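Hydrolase, putative (Plasmodium vivax, PDB 2B30) is a putative HAD-superfamily hydrolase of the Cof-like IIB group that binds a calcium ion in the crystal and may be a magnesium-dependent phosphatase. Local coordinates at residues K203-T207 with V218-H223; D224-I229 with A254-F259. One frame throughout, in Å; residues are numbered along the deposited sequence.

Contact 1 (K203-T207 with V218-H223)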
loop_
_atom_site.group_PDB
_atom_site.type_symbol
_atom_site.label_atom_id
_atom_site.label_comp_id
_atom_site.label_asym_id
_atom_site.label_seq_id
_atom_site.Cartn_x
_atom_site.Cartn_y
_atom_site.Cartn_z
ATOM N N LYS A 203 -8.052 10.251 -11.890
ATOM C CA LYS A 203 -6.727 9.987 -11.350
ATOM C C LYS A 203 -6.631 10.629 -9.959
ATOM O O LYS A 203 -7.158 11.718 -9.749
ATOM C CB LYS A 203 -5.668 10.575 -12.269
ATOM C CG LYS A 203 -4.325 9.881 -12.166
ATOM C CD LYS A 203 -3.211 10.852 -12.527
ATOM C CE LYS A 203 -1.920 10.431 -11.906
ATOM N NZ LYS A 203 -1.007 11.583 -11.854
ATOM N N ASN A 204 -5.981 9.946 -9.020
ATOM C CA ASN A 204 -5.919 10.387 -7.610
ATOM C C ASN A 204 -7.277 10.807 -7.014
ATOM O O ASN A 204 -7.331 11.700 -6.183
ATOM C CB ASN A 204 -4.921 11.546 -7.412
ATOM C CG ASN A 204 -3.494 11.165 -7.737
ATOM O OD1 ASN A 204 -3.061 11.281 -8.881
ATOM N ND2 ASN A 204 -2.744 10.746 -6.726
ATOM N N LYS A 205 -8.363 10.181 -7.455
ATOM C CA LYS A 205 -9.692 10.398 -6.883
ATOM C C LYS A 205 -10.454 9.084 -6.624
ATOM O O LYS A 205 -11.397 9.048 -5.826
ATOM C CB LYS A 205 -10.493 11.322 -7.800
ATOM C CG LYS A 205 -9.908 12.732 -7.862
ATOM C CD LYS A 205 -10.480 13.568 -8.989
ATOM C CE LYS A 205 -11.881 14.064 -8.681
ATOM N NZ LYS A 205 -12.301 15.081 -9.679
ATOM N N LEU A 206 -10.031 8.009 -7.291
ATOM C CA LEU A 206 -10.655 6.693 -7.176
ATOM C C LEU A 206 -9.618 5.619 -7.465
ATOM O O LEU A 206 -8.672 5.840 -8.218
ATOM C CB LEU A 206 -11.796 6.529 -8.193
ATOM C CG LEU A 206 -13.110 7.284 -7.964
ATOM C CD1 LEU A 206 -13.955 7.298 -9.238
ATOM C CD2 LEU A 206 -13.885 6.679 -6.801
ATOM N N THR A 207 -9.815 4.459 -6.855
ATOM C CA THR A 207 -9.099 3.248 -7.210
ATOM C C THR A 207 -9.817 2.589 -8.393
ATOM O O THR A 207 -10.996 2.231 -8.289
ATOM C CB THR A 207 -9.112 2.296 -6.012
ATOM O OG1 THR A 207 -8.467 2.937 -4.909
ATOM C CG2 THR A 207 -8.431 0.975 -6.327
ATOM N N VAL A 218 -14.369 -0.079 -9.768
ATOM C CA VAL A 218 -14.132 1.258 -9.195
ATOM C C VAL A 218 -14.421 1.281 -7.694
ATOM O O VAL A 218 -15.550 1.074 -7.287
ATOM C CB VAL A 218 -15.037 2.291 -9.872
ATOM C CG1 VAL A 218 -14.796 3.679 -9.312
ATOM C CG2 VAL A 218 -14.802 2.271 -11.364
ATOM N N THR A 219 -13.398 1.540 -6.882
ATOM C CA THR A 219 -13.552 1.645 -5.418
ATOM C C THR A 219 -12.949 2.941 -4.896
ATOM O O THR A 219 -12.310 3.683 -5.644
ATOM C CB THR A 219 -12.889 0.459 -4.691
ATOM O OG1 THR A 219 -11.594 0.202 -5.252
ATOM C CG2 THR A 219 -13.745 -0.789 -4.817
ATOM N N LYS A 220 -13.170 3.214 -3.612
ATOM C CA LYS A 220 -12.614 4.398 -2.945
ATOM C C LYS A 220 -11.081 4.446 -3.057
ATOM O O LYS A 220 -10.423 3.404 -3.082
ATOM C CB LYS A 220 -13.028 4.396 -1.469
ATOM C CG LYS A 220 -12.729 5.690 -0.691
ATOM C CD LYS A 220 -13.093 5.529 0.781
ATOM C CE LYS A 220 -13.254 6.863 1.493
ATOM N NZ LYS A 220 -13.856 6.657 2.842
ATOM N N LEU A 221 -10.529 5.655 -3.126
ATOM C CA LEU A 221 -9.082 5.854 -3.251
ATOM C C LEU A 221 -8.369 5.442 -1.981
ATOM O O LEU A 221 -8.894 5.618 -0.889
ATOM C CB LEU A 221 -8.772 7.327 -3.532
ATOM C CG LEU A 221 -7.304 7.693 -3.799
ATOM C CD1 LEU A 221 -6.847 7.161 -5.137
ATOM C CD2 LEU A 221 -7.092 9.195 -3.738
ATOM N N GLY A 222 -7.161 4.909 -2.125
ATOM C CA GLY A 222 -6.332 4.553 -0.973
ATOM C C GLY A 222 -6.620 3.198 -0.350
ATOM O O GLY A 222 -6.031 2.855 0.686
ATOM N N HIS A 223 -7.506 2.422 -0.978
ATOM C CA HIS A 223 -7.858 1.082 -0.491
ATOM C C HIS A 223 -7.545 -0.000 -1.511
ATOM O O HIS A 223 -7.760 0.167 -2.708
ATOM C CB HIS A 223 -9.350 1.005 -0.126
ATOM C CG HIS A 223 -9.727 1.876 1.028
ATOM N ND1 HIS A 223 -9.469 1.527 2.333
ATOM C CD2 HIS A 223 -10.305 3.099 1.069
ATOM C CE1 HIS A 223 -9.879 2.497 3.133
ATOM N NE2 HIS A 223 -10.393 3.460 2.391
HETATM O O HOH W 1 -12.366 7.594 -3.749
#

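Contact 2 (D224-I229 with A254-F259)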
loop_
_atom_site.group_PDB
_atom_site.type_symbol
_atom_site.label_atom_id
_atom_site.label_comp_id
_atom_site.label_asym_id
_atom_site.label_seq_id
_atom_site.Cartn_x
_atom_site.Cartn_y
_atom_site.Cartn_z
ATOM N N ASP A 224 -7.027 -1.115 -1.020
ATOM C CA ASP A 224 -6.940 -2.333 -1.813
ATOM C C ASP A 224 -7.036 -3.543 -0.868
ATOM O O ASP A 224 -7.325 -3.380 0.324
ATOM C CB ASP A 224 -5.660 -2.349 -2.639
ATOM C CG ASP A 224 -4.445 -2.552 -1.793
ATOM O OD1 ASP A 224 -4.155 -1.656 -0.968
ATOM O OD2 ASP A 224 -3.792 -3.613 -1.937
ATOM N N LYS A 225 -6.829 -4.746 -1.397
ATOM C CA LYS A 225 -6.868 -5.954 -0.578
ATOM C C LYS A 225 -5.867 -5.870 0.571
ATOM O O LYS A 225 -6.201 -6.212 1.704
ATOM C CB LYS A 225 -6.615 -7.209 -1.423
ATOM C CG LYS A 225 -7.775 -7.589 -2.349
ATOM C CD LYS A 225 -7.520 -8.925 -3.051
ATOM C CE LYS A 225 -8.378 -9.089 -4.303
ATOM N NZ LYS A 225 -8.386 -10.493 -4.807
ATOM N N TYR A 226 -4.660 -5.383 0.289
ATOM C CA TYR A 226 -3.605 -5.280 1.312
ATOM C C TYR A 226 -3.986 -4.405 2.529
ATOM O O TYR A 226 -3.764 -4.811 3.673
ATOM C CB TYR A 226 -2.286 -4.786 0.691
ATOM C CG TYR A 226 -1.122 -4.725 1.677
ATOM C CD1 TYR A 226 -0.674 -5.873 2.316
ATOM C CD2 TYR A 226 -0.458 -3.513 1.953
ATOM C CE1 TYR A 226 0.392 -5.827 3.219
ATOM C CE2 TYR A 226 0.619 -3.457 2.855
ATOM C CZ TYR A 226 1.028 -4.616 3.485
ATOM O OH TYR A 226 2.071 -4.594 4.373
ATOM N N THR A 227 -4.549 -3.220 2.288
ATOM C CA THR A 227 -4.896 -2.307 3.385
ATOM C C THR A 227 -6.046 -2.848 4.195
ATOM O O THR A 227 -6.103 -2.622 5.404
ATOM C CB THR A 227 -5.320 -0.926 2.907
ATOM O OG1 THR A 227 -6.494 -1.029 2.082
ATOM C CG2 THR A 227 -4.203 -0.262 2.166
ATOM N N GLY A 228 -6.969 -3.533 3.518
ATOM C CA GLY A 228 -8.076 -4.229 4.185
ATOM C C GLY A 228 -7.573 -5.389 5.025
ATOM O O GLY A 228 -7.952 -5.521 6.189
ATOM N N ILE A 229 -6.711 -6.221 4.434
ATOM C CA ILE A 229 -6.059 -7.327 5.146
ATOM C C ILE A 229 -5.391 -6.890 6.448
ATOM O O ILE A 229 -5.364 -7.657 7.407
ATOM C CB ILE A 229 -4.975 -8.014 4.254
ATOM C CG1 ILE A 229 -5.614 -9.019 3.288
ATOM C CG2 ILE A 229 -3.900 -8.726 5.103
ATOM C CD1 ILE A 229 -4.743 -9.346 2.083
ATOM N N ALA A 254 -0.609 -5.762 -4.643
ATOM C CA ALA A 254 -0.132 -5.164 -3.400
ATOM C C ALA A 254 -0.025 -6.191 -2.297
ATOM O O ALA A 254 0.843 -6.065 -1.450
ATOM C CB ALA A 254 -1.022 -4.037 -2.956
ATOM N N MET A 255 -0.900 -7.194 -2.287
ATOM C CA MET A 255 -0.803 -8.231 -1.269
ATOM C C MET A 255 0.236 -9.288 -1.641
ATOM O O MET A 255 0.800 -9.928 -0.760
ATOM C CB MET A 255 -2.158 -8.862 -0.980
ATOM C CG MET A 255 -2.625 -9.890 -1.982
ATOM S SD MET A 255 -4.184 -10.553 -1.400
ATOM C CE MET A 255 -4.557 -11.747 -2.687
ATOM N N LEU A 256 0.500 -9.467 -2.933
ATOM C CA LEU A 256 1.562 -10.378 -3.374
ATOM C C LEU A 256 2.961 -9.769 -3.161
ATOM O O LEU A 256 3.921 -10.489 -2.868
ATOM C CB LEU A 256 1.361 -10.761 -4.841
ATOM C CG LEU A 256 0.066 -11.527 -5.139
ATOM C CD1 LEU A 256 -0.225 -11.577 -6.641
ATOM C CD2 LEU A 256 0.126 -12.923 -4.551
ATOM N N SER A 257 3.070 -8.447 -3.303
ATOM C CA SER A 257 4.351 -7.747 -3.125
ATOM C C SER A 257 4.775 -7.633 -1.667
ATOM O O SER A 257 5.939 -7.856 -1.348
ATOM C CB SER A 257 4.286 -6.340 -3.723
ATOM O OG SER A 257 4.182 -6.391 -5.135
ATOM N N ASN A 258 3.838 -7.282 -0.789
ATOM C CA ASN A 258 4.167 -6.973 0.608
ATOM C C ASN A 258 4.178 -8.166 1.566
ATOM O O ASN A 258 4.495 -8.017 2.746
ATOM C CB ASN A 258 3.240 -5.882 1.142
ATOM C CG ASN A 258 3.365 -4.589 0.366
ATOM O OD1 ASN A 258 2.786 -4.453 -0.694
ATOM N ND2 ASN A 258 4.119 -3.638 0.891
ATOM N N PHE A 259 3.849 -9.350 1.069
ATOM C CA PHE A 259 3.923 -10.540 1.887
ATOM C C PHE A 259 5.045 -11.457 1.412
ATOM O O PHE A 259 5.475 -11.379 0.256
ATOM C CB PHE A 259 2.572 -11.230 1.911
ATOM C CG PHE A 259 1.568 -10.525 2.772
ATOM C CD1 PHE A 259 1.759 -10.441 4.153
ATOM C CD2 PHE A 259 0.440 -9.933 2.219
ATOM C CE1 PHE A 259 0.844 -9.777 4.968
ATOM C CE2 PHE A 259 -0.476 -9.260 3.027
ATOM C CZ PHE A 259 -0.269 -9.183 4.404
#

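Contact 1 (K203-T207 with V218-H223)
Asn204 meets Leu221 through its backbone: the carbonyl oxygen Asn204 O lies 3.5 Å from the methyl Leu221 CD2. Its side chain leaves the backbone away from the 218-223 segment, and ND2 donates hydrogen bonds to Phe259 O and His275 O of the second subunit. Lys205 likewise contributes main chain, with Leu221 CB packed near its carbonyl. A water bridges the two backbones here, donating to Lys205 O at 2.7 Å and accepting from Leu221 N at 2.7 Å, so it supplies a link that direct strand pairing does not make at this point; the Lys205 ammonium is engaged by Glu122.

Leu206 uses both branch methyls. Leu206 CD1 touches Val218 CG1 at 3.7 Å, the two side chains passing at a slant, and Leu206 CD2 lies 3.6 Å from Thr219 O. Val119 and Leu123 of helix 117-129 also touch Leu206, which places this apolar patch between the sheet and that helix. The two segments belong to the antiparallel hairpin of strands 206-210 and 216-220, in which 206-210 is the outermost strand of the six-stranded mixed sheet, consistent with the alpha/beta cap domain of Cof-type HAD enzymes.

Thr207 and Thr219 form the hydrogen-bonded pair. Thr207 N donates to Thr219 O at 2.9 Å; the return bond, Thr219 N to Thr207 O, is also 2.9 Å, nearly straight at 166°, and in the carbonyl plane. Both threonine side chains lie on one face of the sheet. With chi1 at -60°, Thr207 OG1 stands beside its own backbone N and donates to Lys220 O over 2.7 Å, reaching that oxygen from 38° above the carbonyl plane. Lys220 opens a type II turn to His223, where Gly222 takes the positive phi.

Contact 2 (D224-I229 with A254-F259)
The Tyr226 ring has Asn258 CB over one face and Phe259 CE2 at its edge. The methylene Asn258 CB sits 3.8 Å from the ring centroid and 26° off the normal, a CH-pi contact, and the asparagine amide plane is within 21° of the ring, so the two flat groups are stacked. Against Phe259, Tyr226 presents its edge to the face in an offset edge-to-face pair: centroids are 5.3 Å apart and the planes stand at 74°. The edge of the Phe259 ring, in turn, has Met255 O in its plane.

Tyr226 CG lies anti to the backbone N, which carries the ring from helix 225-235 across to the 254-259 segment. One helical turn on, Ile229 divides its branches: CG2 meets Phe259 CZ at 3.7 Å, and CD1 meets Met255 SD at 3.7 Å. Asp224 caps the helix, its OD2 accepting from Tyr226 N at 3.0 Å, from above the carboxylate plane. Lys225 lays its CD 4.1 Å from Met255 SD before NZ reaches a salt bridge with Asp252, consistent with the conserved lysine of HAD active sites.

The hydroxyl and ammonium ends find partners outside the segments: Tyr226 OH at Gly222 O of the second subunit, Lys225 NZ at Asp252 OD1 and Cys67 O. Between the segments the contacts are van der Waals, CH-pi and aromatic, so shape and ring orientation hold them together.

Contact 1 comes first along the chain and closes before contact 2 opens; their centres are 15 Å apart. The connection is direct, since strand 216-220 runs through the turn ending at His223 into helix 225-235, and Gly222 O packs against Thr227 CG2 at 3.9 Å. Contact 1 belongs to the six-stranded sheet, whereas contact 2 lies beside strand 243-247 of the eight-stranded sheet, whose strands 29-33 and 243-247 lead to the calcium ligands. The pair probably spans the crossing from cap to core, consistent with related HAD enzymes. The dimer joins them again: residues of contact 1 meet those of contact 2 in the second subunit.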